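Local coordinates for protein borrelidin polyketide synthase, type I (Streptomyces parvulus, PDB 6OBT) that probably dehydrates beta-hydroxyacyl intermediates, serving as the dehydratase domain of a modular type I polyketide synthase that builds the macrolide borrelidin, at residues I213-G218 against G225-L230; P82-V87 against L230-V235; T171-L176 against R201-G206; G206-A211 against R274-N279. One frame throughout, in Å; residues are numbered along the deposited sequence.

How the contacts relate
Contact 2 lies about 3 Å from the centre of the chain, contact 1 about 11 Å; they share L230 on helix 228-236 and meet where I213 CG2 rests 3.5 Å from A233 CB. Contacts 3 and 4, about 10 Å between centres, lie on neighbouring strands: they share G206, and W203 N lies 2.8 Å from V210 O, a probable hydrogen bond. Strand 208-214 enters both contact 1 and contact 4. Contact 2 holds D232, which by the dehydratase sequence motif is probably at the active site; contact 4, centred about 18 Å from contact 2, touches it at A234 O to I275 CD1 (3.8 Å), and contact 3 is centred about 23 Å away.

Contact 1 (I213-G218 against G225-L230); sequences ISLPEG and GLHPGL
L215 and L230 form the tight part of this contact, their side chains crossing at about a right angle with L215 CG 3.8 Å from L230 CB. The two methyls of L215 divide the work: CD1 lies 3.8 Å from H227 CB, while CD2 leans toward the backbone of G229 and approaches the H227 imidazole, 4.0 Å from ND1. L230 holds CG anti to its backbone N (chi1 180°), which carries CD1 up to the strand end, where it meets I213 CG2 at 3.7 Å. The imidazole has its own fixed setting: at the N-cap position, H227 ND1 accepts from G229 N at 3.1 Å (N-H...N angle 159°), with the donor tilted 18° from the ring plane. The packing fades on the outer side. The CB of S214 points away from 225-230, and beyond L215 the chain runs out through P216 to the exposed, poorly ordered E217. I213 also packs on V273, and L230 on L271, both of strand 270-276. A helix packed on an antiparallel sheet is consistent with the hotdog fold expected of a polyketide synthase dehydratase.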
loop_
_atom_site.group_PDB
_atom_site.type_symbol
_atom_site.label_atom_id
_atom_site.label_comp_id
_atom_site.label_asym_id
_atom_site.label_seq_id
_atom_site.Cartn_x
_atom_site.Cartn_y
_atom_site.Cartn_z
ATOM N N ILE A 213 -4.286 29.211 23.284
ATOM C CA ILE A 213 -4.140 27.764 23.438
ATOM C C ILE A 213 -2.728 27.391 22.999
ATOM O O ILE A 213 -2.290 27.812 21.923
ATOM C CB ILE A 213 -5.188 27.018 22.588
ATOM C CG1 ILE A 213 -6.600 27.546 22.884
ATOM C CG2 ILE A 213 -5.139 25.529 22.856
ATOM C CD1 ILE A 213 -7.662 27.106 21.893
ATOM N N SER A 214 -2.007 26.614 23.815
ATOM C CA SER A 214 -0.638 26.267 23.433
ATOM C C SER A 214 -0.210 24.913 23.999
ATOM O O SER A 214 -0.686 24.480 25.048
ATOM C CB SER A 214 0.349 27.358 23.861
ATOM O OG SER A 214 0.311 27.598 25.248
ATOM N N LEU A 215 0.709 24.258 23.285
ATOM C CA LEU A 215 1.200 22.941 23.680
ATOM C C LEU A 215 2.148 23.063 24.877
ATOM O O LEU A 215 2.745 24.124 25.106
ATOM C CB LEU A 215 1.917 22.272 22.500
ATOM C CG LEU A 215 1.008 21.735 21.394
ATOM C CD1 LEU A 215 1.753 21.585 20.063
ATOM C CD2 LEU A 215 0.409 20.411 21.846
ATOM N N PRO A 216 2.276 21.997 25.673
ATOM C CA PRO A 216 3.327 21.964 26.698
ATOM C C PRO A 216 4.697 22.145 26.065
ATOM O O PRO A 216 4.935 21.742 24.923
ATOM C CB PRO A 216 3.190 20.563 27.314
ATOM C CG PRO A 216 1.900 20.020 26.818
ATOM C CD PRO A 216 1.577 20.705 25.546
ATOM N N GLU A 217 5.609 22.742 26.827
ATOM C CA GLU A 217 6.941 23.015 26.307
ATOM C C GLU A 217 7.645 21.717 25.921
ATOM O O GLU A 217 7.536 20.698 26.611
ATOM C CB GLU A 217 7.760 23.786 27.341
ATOM C CG GLU A 217 6.963 24.843 28.100
ATOM C CD GLU A 217 7.852 25.849 28.801
ATOM O OE1 GLU A 217 9.090 25.728 28.685
ATOM O OE2 GLU A 217 7.314 26.759 29.469
ATOM N N GLY A 218 8.351 21.751 24.792
ATOM C CA GLY A 218 9.086 20.588 24.337
ATOM C C GLY A 218 8.264 19.543 23.621
ATOM O O GLY A 218 8.715 18.401 23.491
ATOM N N GLY A 225 0.963 18.302 10.759
ATOM C CA GLY A 225 0.570 19.572 10.197
ATOM C C GLY A 225 0.218 20.472 11.374
ATOM O O GLY A 225 0.899 21.474 11.632
ATOM N N LEU A 226 -0.826 20.087 12.107
ATOM C CA LEU A 226 -1.188 20.687 13.392
ATOM C C LEU A 226 -1.294 19.576 14.421
ATOM O O LEU A 226 -2.157 18.695 14.294
ATOM C CB LEU A 226 -2.506 21.462 13.300
ATOM C CG LEU A 226 -2.960 22.163 14.590
ATOM C CD1 LEU A 226 -1.927 23.205 14.998
ATOM C CD2 LEU A 226 -4.317 22.807 14.407
ATOM N N HIS A 227 -0.418 19.605 15.431
ATOM C CA HIS A 227 -0.374 18.528 16.419
ATOM C C HIS A 227 -1.772 18.230 16.961
ATOM O O HIS A 227 -2.490 19.165 17.361
ATOM C CB HIS A 227 0.545 18.901 17.586
ATOM C CG HIS A 227 0.896 17.751 18.477
ATOM N ND1 HIS A 227 0.042 17.273 19.450
ATOM C CD2 HIS A 227 2.014 16.988 18.547
ATOM C CE1 HIS A 227 0.615 16.255 20.073
ATOM N NE2 HIS A 227 1.814 16.062 19.545
ATOM N N PRO A 228 -2.179 16.955 17.025
ATOM C CA PRO A 228 -3.544 16.630 17.490
ATOM C C PRO A 228 -3.933 17.224 18.832
ATOM O O PRO A 228 -5.113 17.546 19.036
ATOM C CB PRO A 228 -3.522 15.095 17.534
ATOM C CG PRO A 228 -2.599 14.732 16.404
ATOM C CD PRO A 228 -1.512 15.787 16.414
ATOM N N GLY A 229 -2.996 17.345 19.774
ATOM C CA GLY A 229 -3.373 17.857 21.083
ATOM C C GLY A 229 -3.741 19.323 21.033
ATOM O O GLY A 229 -4.611 19.785 21.783
ATOM N N LEU A 230 -3.086 20.068 20.150
ATOM C CA LEU A 230 -3.392 21.482 19.982
ATOM C C LEU A 230 -4.623 21.662 19.103
ATOM O O LEU A 230 -5.508 22.465 19.418
ATOM C CB LEU A 230 -2.180 22.188 19.389
ATOM C CG LEU A 230 -2.294 23.682 19.132
ATOM C CD1 LEU A 230 -2.601 24.371 20.441
ATOM C CD2 LEU A 230 -1.013 24.202 18.556
#

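Contact 2 (P82-V87 against L230-V235); sequences PGVVWV and LFDAAV
D232 and V84 are tied through one water, which donates to D232 OD2 at 2.8 Å and accepts from V84 N at 3.0 Å. The other carboxylate oxygen, OD1, is hydrogen-bonded to H236 ND1 one helical turn further on, so both ends of the group are engaged. Helix 83-97 and helix 228-236 meet here, consistent with the double-hotdog fold expected of polyketide synthase dehydratases. D232 and H236 fit the DxxxH/Q motif of the family, so the aspartate probably belongs to the active site. Between the short segments the axes approach to 9.3 Å and cross at 115°, a steep angle that limits the meeting to a few side chains. V84 is the central one and uses every branch. Its CB stands over one face of the F231 ring, 4.0 Å from the centroid and 18° off the normal, a CH-pi contact displaced toward the rim. With chi1 at -68°, CG1 lies anti to the carbonyl carbon and reaches V235 tip to tip, while CG2 faces the helix backbone, 3.7 Å from D232 N. V87, one turn along, approaches the far end of the phenylalanine at about a right angle. F258 of strand 254-263 touches both V84 and V87, burying the junction against the sheet. At the outer tip of the F231 ring, CZ lies 3.9 Å from V87 CG1.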
loop_
_atom_site.group_PDB
_atom_site.type_symbol
_atom_site.label_atom_id
_atom_site.label_comp_id
_atom_site.label_asym_id
_atom_site.label_seq_id
_atom_site.Cartn_x
_atom_site.Cartn_y
_atom_site.Cartn_z
ATOM N N PRO A 82 -8.592 11.106 19.037
ATOM C CA PRO A 82 -9.414 12.307 18.874
ATOM C C PRO A 82 -9.883 12.420 17.427
ATOM O O PRO A 82 -9.142 12.120 16.489
ATOM C CB PRO A 82 -8.485 13.455 19.297
ATOM C CG PRO A 82 -7.117 12.891 19.362
ATOM C CD PRO A 82 -7.206 11.392 19.438
ATOM N N GLY A 83 -11.158 12.773 17.256
ATOM C CA GLY A 83 -11.707 12.952 15.920
ATOM C C GLY A 83 -10.914 13.914 15.059
ATOM O O GLY A 83 -10.832 13.741 13.836
ATOM N N VAL A 84 -10.297 14.926 15.670
ATOM C CA VAL A 84 -9.511 15.863 14.867
ATOM C C VAL A 84 -8.280 15.188 14.269
ATOM O O VAL A 84 -7.691 15.726 13.330
ATOM C CB VAL A 84 -9.086 17.107 15.668
ATOM C CG1 VAL A 84 -10.310 17.980 16.025
ATOM C CG2 VAL A 84 -8.307 16.711 16.905
ATOM N N VAL A 85 -7.873 14.010 14.763
ATOM C CA VAL A 85 -6.778 13.311 14.087
ATOM C C VAL A 85 -7.166 12.997 12.645
ATOM O O VAL A 85 -6.344 13.107 11.725
ATOM C CB VAL A 85 -6.377 12.025 14.848
ATOM C CG1 VAL A 85 -5.540 11.124 13.937
ATOM C CG2 VAL A 85 -5.589 12.374 16.102
ATOM N N TRP A 86 -8.427 12.615 12.420
ATOM C CA TRP A 86 -8.821 12.276 11.057
ATOM C C TRP A 86 -8.862 13.513 10.174
ATOM O O TRP A 86 -8.625 13.416 8.968
ATOM C CB TRP A 86 -10.172 11.572 11.047
ATOM C CG TRP A 86 -10.214 10.294 11.910
ATOM C CD1 TRP A 86 -11.010 10.064 12.984
ATOM C CD2 TRP A 86 -9.421 9.108 11.735
ATOM N NE1 TRP A 86 -10.761 8.807 13.501
ATOM C CE2 TRP A 86 -9.791 8.204 12.749
ATOM C CE3 TRP A 86 -8.426 8.732 10.821
ATOM C CZ2 TRP A 86 -9.212 6.929 12.869
ATOM C CZ3 TRP A 86 -7.851 7.477 10.938
ATOM C CH2 TRP A 86 -8.242 6.591 11.959
ATOM N N VAL A 87 -9.139 14.689 10.747
ATOM C CA VAL A 87 -9.088 15.905 9.935
ATOM C C VAL A 87 -7.645 16.255 9.594
ATOM O O VAL A 87 -7.333 16.637 8.457
ATOM C CB VAL A 87 -9.795 17.078 10.647
ATOM C CG1 VAL A 87 -9.829 18.311 9.705
ATOM C CG2 VAL A 87 -11.191 16.678 11.055
ATOM N N LEU A 230 -3.086 20.068 20.150
ATOM C CA LEU A 230 -3.392 21.482 19.982
ATOM C C LEU A 230 -4.623 21.662 19.103
ATOM O O LEU A 230 -5.508 22.465 19.418
ATOM C CB LEU A 230 -2.180 22.188 19.389
ATOM C CG LEU A 230 -2.294 23.682 19.132
ATOM C CD1 LEU A 230 -2.601 24.371 20.441
ATOM C CD2 LEU A 230 -1.013 24.202 18.556
ATOM N N PHE A 231 -4.702 20.887 18.015
ATOM C CA PHE A 231 -5.917 20.830 17.211
ATOM C C PHE A 231 -7.138 20.511 18.082
ATOM O O PHE A 231 -8.187 21.159 17.962
ATOM C CB PHE A 231 -5.714 19.776 16.103
ATOM C CG PHE A 231 -6.553 19.979 14.858
ATOM C CD1 PHE A 231 -6.131 19.447 13.647
ATOM C CD2 PHE A 231 -7.770 20.637 14.903
ATOM C CE1 PHE A 231 -6.882 19.598 12.495
ATOM C CE2 PHE A 231 -8.528 20.789 13.763
ATOM C CZ PHE A 231 -8.092 20.262 12.561
ATOM N N ASP A 232 -7.022 19.520 18.981
ATOM C CA ASP A 232 -8.182 19.154 19.786
ATOM C C ASP A 232 -8.538 20.252 20.786
ATOM O O ASP A 232 -9.723 20.523 21.037
ATOM C CB ASP A 232 -7.932 17.840 20.532
ATOM C CG ASP A 232 -9.129 17.405 21.324
ATOM O OD1 ASP A 232 -9.081 17.429 22.582
ATOM O OD2 ASP A 232 -10.145 17.076 20.679
ATOM N N ALA A 233 -7.531 20.878 21.387
ATOM C CA ALA A 233 -7.827 21.939 22.347
ATOM C C ALA A 233 -8.452 23.152 21.665
ATOM O O ALA A 233 -9.239 23.874 22.293
ATOM C CB ALA A 233 -6.559 22.329 23.093
ATOM N N ALA A 234 -8.147 23.372 20.381
ATOM C CA ALA A 234 -8.818 24.424 19.618
ATOM C C ALA A 234 -10.323 24.188 19.582
ATOM O O ALA A 234 -11.118 25.126 19.741
ATOM C CB ALA A 234 -8.253 24.492 18.198
ATOM N N VAL A 235 -10.723 22.931 19.396
ATOM C CA VAL A 235 -12.132 22.555 19.315
ATOM C C VAL A 235 -12.757 22.445 20.698
ATOM O O VAL A 235 -13.885 22.905 20.915
ATOM C CB VAL A 235 -12.273 21.234 18.529
ATOM C CG1 VAL A 235 -13.710 20.743 18.597
ATOM C CG2 VAL A 235 -11.840 21.439 17.088
HETATM O O HOH W 1 -11.108 15.697 18.494
#

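Contact 3 (T171-L176 against R201-G206); sequences TGAMPL and RAWRAG
W203 and P175 meet at the apolar centre on one face of the strand pair, and A173 CB joins them. The pyrrolidine comes obliquely upon the five-membered part of the indole, P175 CG lying 3.8 Å from W203 CD1. A173 CB packs 3.7 Å from W203 CB. The indole owes its place to chi1 of -54°, which sets CG beside the backbone N and anti to the carbonyl carbon, and the ring also rests on P169 and on V210 and E212 of the next strand. On the opposite face L176 spreads its two methyls: CD2 lies 4.0 Å from A202 CB, while CD1 crosses to R204 CB at 3.8 Å. Side chains alternate between the faces as in any extended strand; 174-176 runs antiparallel to 199-205, M174 opposite R204 as a hydrogen-bonded pair and P175 opposite W203 as a non-hydrogen-bonded one. Strand 174-176 is the outermost within this chain at this end, in a fold consistent with the dehydratase hotdog, and the short segments meet at 137°. M174 N donates to R204 O and R204 N returns a bond to M174 O, each bent to 147°. Further along, L176 N gives A202 O a straighter bond of 2.8 Å. A water bridges the same two residues, donating to L176 O at 2.7 Å and accepting from A202 N at 3.1 Å. At the exposed edge the R204 side chain, extended from CG to NE, makes a weak hydrogen bond from NE to G206 O, whereas R201 brings NH2 to the indole edge in plane and forms a salt bridge with E212.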
loop_
_atom_site.group_PDB
_atom_site.type_symbol
_atom_site.label_atom_id
_atom_site.label_comp_id
_atom_site.label_asym_id
_atom_site.label_seq_id
_atom_site.Cartn_x
_atom_site.Cartn_y
_atom_site.Cartn_z
ATOM N N THR A 171 -11.285 43.587 21.756
ATOM C CA THR A 171 -11.432 44.585 22.819
ATOM C C THR A 171 -12.897 44.882 23.078
ATOM O O THR A 171 -13.775 44.708 22.219
ATOM C CB THR A 171 -10.635 45.861 22.532
ATOM O OG1 THR A 171 -10.939 46.857 23.538
ATOM C CG2 THR A 171 -11.026 46.390 21.253
ATOM N N GLY A 172 -13.124 45.307 24.290
ATOM C CA GLY A 172 -14.349 44.986 24.972
ATOM C C GLY A 172 -14.481 43.526 25.338
ATOM O O GLY A 172 -15.598 43.071 25.594
ATOM N N ALA A 173 -13.384 42.764 25.314
ATOM C CA ALA A 173 -13.402 41.343 25.631
ATOM C C ALA A 173 -13.145 41.153 27.120
ATOM O O ALA A 173 -12.158 41.670 27.659
ATOM C CB ALA A 173 -12.365 40.574 24.812
ATOM N N MET A 174 -14.041 40.420 27.781
ATOM C CA MET A 174 -13.942 40.194 29.218
ATOM C C MET A 174 -13.172 38.916 29.508
ATOM O O MET A 174 -13.518 37.857 28.964
ATOM C CB MET A 174 -15.319 40.126 29.862
ATOM C CG MET A 174 -15.363 39.459 31.249
ATOM S SD MET A 174 -16.564 40.122 32.483
ATOM C CE MET A 174 -15.605 41.370 33.413
ATOM N N PRO A 175 -12.156 38.967 30.365
ATOM C CA PRO A 175 -11.446 37.742 30.742
ATOM C C PRO A 175 -12.372 36.749 31.428
ATOM O O PRO A 175 -13.120 37.097 32.345
ATOM C CB PRO A 175 -10.353 38.249 31.692
ATOM C CG PRO A 175 -10.127 39.659 31.276
ATOM C CD PRO A 175 -11.499 40.170 30.898
ATOM N N LEU A 176 -12.322 35.507 30.946
ATOM C CA LEU A 176 -13.064 34.388 31.508
ATOM C C LEU A 176 -12.171 33.634 32.483
ATOM O O LEU A 176 -10.963 33.509 32.269
ATOM C CB LEU A 176 -13.523 33.445 30.395
ATOM C CG LEU A 176 -14.859 33.630 29.674
ATOM C CD1 LEU A 176 -15.191 35.096 29.444
ATOM C CD2 LEU A 176 -14.816 32.868 28.348
ATOM N N ARG A 201 -5.829 30.910 28.325
ATOM C CA ARG A 201 -6.643 32.073 28.662
ATOM C C ARG A 201 -7.824 32.139 27.706
ATOM O O ARG A 201 -7.739 31.668 26.575
ATOM C CB ARG A 201 -5.834 33.389 28.594
ATOM C CG ARG A 201 -4.385 33.289 29.071
ATOM C CD ARG A 201 -3.922 34.585 29.722
ATOM N NE ARG A 201 -3.926 35.692 28.774
ATOM C CZ ARG A 201 -2.828 36.258 28.281
ATOM N NH1 ARG A 201 -1.632 35.823 28.656
ATOM N NH2 ARG A 201 -2.923 37.259 27.416
ATOM N N ALA A 202 -8.932 32.710 28.172
ATOM C CA ALA A 202 -10.106 32.875 27.324
ATOM C C ALA A 202 -10.819 34.180 27.673
ATOM O O ALA A 202 -10.742 34.668 28.807
ATOM C CB ALA A 202 -11.062 31.675 27.453
ATOM N N TRP A 203 -11.483 34.761 26.668
ATOM C CA TRP A 203 -12.326 35.939 26.832
ATOM C C TRP A 203 -13.621 35.726 26.066
ATOM O O TRP A 203 -13.651 35.030 25.054
ATOM C CB TRP A 203 -11.705 37.242 26.285
ATOM C CG TRP A 203 -10.344 37.616 26.765
ATOM C CD1 TRP A 203 -10.029 38.632 27.634
ATOM C CD2 TRP A 203 -9.104 37.017 26.381
ATOM N NE1 TRP A 203 -8.669 38.689 27.817
ATOM C CE2 TRP A 203 -8.078 37.708 27.059
ATOM C CE3 TRP A 203 -8.761 35.958 25.531
ATOM C CZ2 TRP A 203 -6.735 37.371 26.919
ATOM C CZ3 TRP A 203 -7.421 35.628 25.389
ATOM C CH2 TRP A 203 -6.425 36.337 26.075
ATOM N N ARG A 204 -14.678 36.380 26.524
ATOM C CA ARG A 204 -15.869 36.571 25.712
ATOM C C ARG A 204 -15.709 37.866 24.926
ATOM O O ARG A 204 -15.450 38.921 25.512
ATOM C CB ARG A 204 -17.124 36.621 26.585
ATOM C CG ARG A 204 -18.411 36.953 25.840
ATOM C CD ARG A 204 -19.619 36.555 26.683
ATOM N NE ARG A 204 -20.889 37.068 26.168
ATOM C CZ ARG A 204 -22.082 36.605 26.537
ATOM N NH1 ARG A 204 -22.168 35.620 27.423
ATOM N NH2 ARG A 204 -23.191 37.126 26.024
ATOM N N ALA A 205 -15.864 37.783 23.612
ATOM C CA ALA A 205 -15.734 38.928 22.715
ATOM C C ALA A 205 -17.059 39.082 21.979
ATOM O O ALA A 205 -17.292 38.407 20.972
ATOM C CB ALA A 205 -14.573 38.730 21.741
ATOM N N GLY A 206 -17.918 39.964 22.471
ATOM C CA GLY A 206 -19.252 40.060 21.905
ATOM C C GLY A 206 -19.948 38.720 22.037
ATOM O O GLY A 206 -20.053 38.158 23.134
HETATM O O HOH W 2 -8.460 33.573 31.164
#

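Contact 4 (G206-A211 against R274-N279); sequences GEDLVA and RIDPQN
L209 and I275 are joined by two backbone hydrogen bonds. I275 N donates to L209 O at 2.8 Å, nearly straight at 170°, and L209 N donates to I275 O at 3.0 Å within the carbonyl plane. Their side chains lie side by side on the same face, L209 CD2 being 3.7 Å from I275 CD1. R274 and V210 occupy the other face, and from there R274 sends NH1 to D208 OD2 in a short salt bridge of 2.6 Å whose hydrogen bond is nevertheless weak because it is sharply bent. The carboxylate oxygen sits at the guanidinium edge, in its plane, yet the two groups are turned 80° against each other, and the grip falls on one oxygen alone. A bend of the arginine chain at chi3 (-81°) brings the guanidinium back along V210, whose CG1 lies over one of its faces, 3.9 Å from NE. This antiparallel pairing, where strand 208-214 begins and strand 270-276 ends, is consistent with the antiparallel sheet of a hotdog fold. Outside the pair, P170, A205, Q283 and W285 pack around R274, while I275 rests on W282 and V238. Past the last bridge, D208 OD1 comes within 3.8 Å of D276 OD2, two like charges whose closeness the arginine probably eases. D276 OD2 also accepts from Q278 N at 2.6 Å, the donor standing above the carboxylate plane, and closes an Asx turn. A type I beta turn from D276 to N279 overlaps it, and there P277 CD touches E207 O at 3.7 Å.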
loop_
_atom_site.group_PDB
_atom_site.type_symbol
_atom_site.label_atom_id
_atom_site.label_comp_id
_atom_site.label_asym_id
_atom_site.label_seq_id
_atom_site.Cartn_x
_atom_site.Cartn_y
_atom_site.Cartn_z
ATOM N N GLY A 206 -17.918 39.964 22.471
ATOM C CA GLY A 206 -19.252 40.060 21.905
ATOM C C GLY A 206 -19.948 38.720 22.037
ATOM O O GLY A 206 -20.053 38.158 23.134
ATOM N N GLU A 207 -20.409 38.175 20.912
ATOM C CA GLU A 207 -21.032 36.856 20.902
ATOM C C GLU A 207 -20.047 35.745 20.582
ATOM O O GLU A 207 -20.447 34.577 20.537
ATOM C CB GLU A 207 -22.196 36.820 19.902
ATOM C CG GLU A 207 -23.548 37.278 20.475
ATOM C CD GLU A 207 -24.324 36.151 21.148
ATOM O OE1 GLU A 207 -24.036 35.838 22.324
ATOM O OE2 GLU A 207 -25.230 35.580 20.501
ATOM N N ASP A 208 -18.778 36.076 20.369
ATOM C CA ASP A 208 -17.757 35.093 20.046
ATOM C C ASP A 208 -16.913 34.738 21.264
ATOM O O ASP A 208 -16.834 35.475 22.250
ATOM C CB ASP A 208 -16.836 35.596 18.934
ATOM C CG ASP A 208 -17.561 35.821 17.637
ATOM O OD1 ASP A 208 -18.702 35.338 17.498
ATOM O OD2 ASP A 208 -16.982 36.482 16.749
ATOM N N LEU A 209 -16.267 33.581 21.161
ATOM C CA LEU A 209 -15.275 33.110 22.111
ATOM C C LEU A 209 -13.877 33.303 21.531
ATOM O O LEU A 209 -13.635 32.935 20.376
ATOM C CB LEU A 209 -15.529 31.630 22.388
ATOM C CG LEU A 209 -14.803 30.899 23.494
ATOM C CD1 LEU A 209 -15.545 31.154 24.787
ATOM C CD2 LEU A 209 -14.807 29.426 23.136
ATOM N N VAL A 210 -12.958 33.875 22.317
ATOM C CA VAL A 210 -11.554 33.919 21.917
ATOM C C VAL A 210 -10.693 33.324 23.023
ATOM O O VAL A 210 -11.012 33.428 24.211
ATOM C CB VAL A 210 -11.057 35.336 21.533
ATOM C CG1 VAL A 210 -11.846 35.863 20.347
ATOM C CG2 VAL A 210 -11.149 36.312 22.734
ATOM N N ALA A 211 -9.594 32.687 22.615
ATOM C CA ALA A 211 -8.773 31.920 23.539
ATOM C C ALA A 211 -7.327 31.872 23.063
ATOM O O ALA A 211 -7.049 31.876 21.858
ATOM C CB ALA A 211 -9.309 30.491 23.698
ATOM N N ARG A 274 -10.554 32.126 17.503
ATOM C CA ARG A 274 -11.827 32.836 17.547
ATOM C C ARG A 274 -12.917 31.898 17.074
ATOM O O ARG A 274 -12.847 31.392 15.948
ATOM C CB ARG A 274 -11.825 34.102 16.674
ATOM C CG ARG A 274 -13.238 34.737 16.633
ATOM C CD ARG A 274 -13.262 36.070 15.903
ATOM N NE ARG A 274 -12.816 37.159 16.761
ATOM C CZ ARG A 274 -13.622 38.044 17.341
ATOM N NH1 ARG A 274 -14.936 37.967 17.174
ATOM N NH2 ARG A 274 -13.116 39.014 18.093
ATOM N N ILE A 275 -13.917 31.669 17.926
ATOM C CA ILE A 275 -15.004 30.733 17.658
ATOM C C ILE A 275 -16.304 31.522 17.569
ATOM O O ILE A 275 -16.607 32.331 18.455
ATOM C CB ILE A 275 -15.099 29.645 18.749
ATOM C CG1 ILE A 275 -13.741 28.958 18.938
ATOM C CG2 ILE A 275 -16.193 28.620 18.412
ATOM C CD1 ILE A 275 -13.765 27.814 19.942
ATOM N N ASP A 276 -17.078 31.270 16.517
ATOM C CA ASP A 276 -18.366 31.934 16.296
ATOM C C ASP A 276 -19.474 30.891 16.277
ATOM O O ASP A 276 -19.621 30.170 15.272
ATOM C CB ASP A 276 -18.348 32.723 14.983
ATOM C CG ASP A 276 -19.738 33.216 14.542
ATOM O OD1 ASP A 276 -19.832 33.771 13.425
ATOM O OD2 ASP A 276 -20.730 33.078 15.288
ATOM N N PRO A 277 -20.297 30.788 17.322
ATOM C CA PRO A 277 -21.380 29.793 17.325
ATOM C C PRO A 277 -22.571 30.127 16.438
ATOM O O PRO A 277 -23.512 29.327 16.381
ATOM C CB PRO A 277 -21.799 29.752 18.807
ATOM C CG PRO A 277 -20.628 30.303 19.560
ATOM C CD PRO A 277 -20.070 31.361 18.657
ATOM N N GLN A 278 -22.588 31.264 15.743
ATOM C CA GLN A 278 -23.720 31.544 14.863
ATOM C C GLN A 278 -23.614 30.800 13.540
ATOM O O GLN A 278 -24.607 30.708 12.810
ATOM C CB GLN A 278 -23.861 33.049 14.623
ATOM C CG GLN A 278 -24.631 33.775 15.725
ATOM C CD GLN A 278 -26.107 33.399 15.771
ATOM O OE1 GLN A 278 -26.746 33.218 14.733
ATOM N NE2 GLN A 278 -26.655 33.283 16.977
ATOM N N ASN A 279 -22.437 30.279 13.217
ATOM C CA ASN A 279 -22.308 29.222 12.224
ATOM C C ASN A 279 -21.181 28.279 12.623
ATOM O O ASN A 279 -20.432 27.794 11.768
ATOM C CB ASN A 279 -22.085 29.782 10.817
ATOM C CG ASN A 279 -21.276 31.069 10.808
ATOM O OD1 ASN A 279 -20.174 31.130 11.360
ATOM N ND2 ASN A 279 -21.813 32.099 10.161
#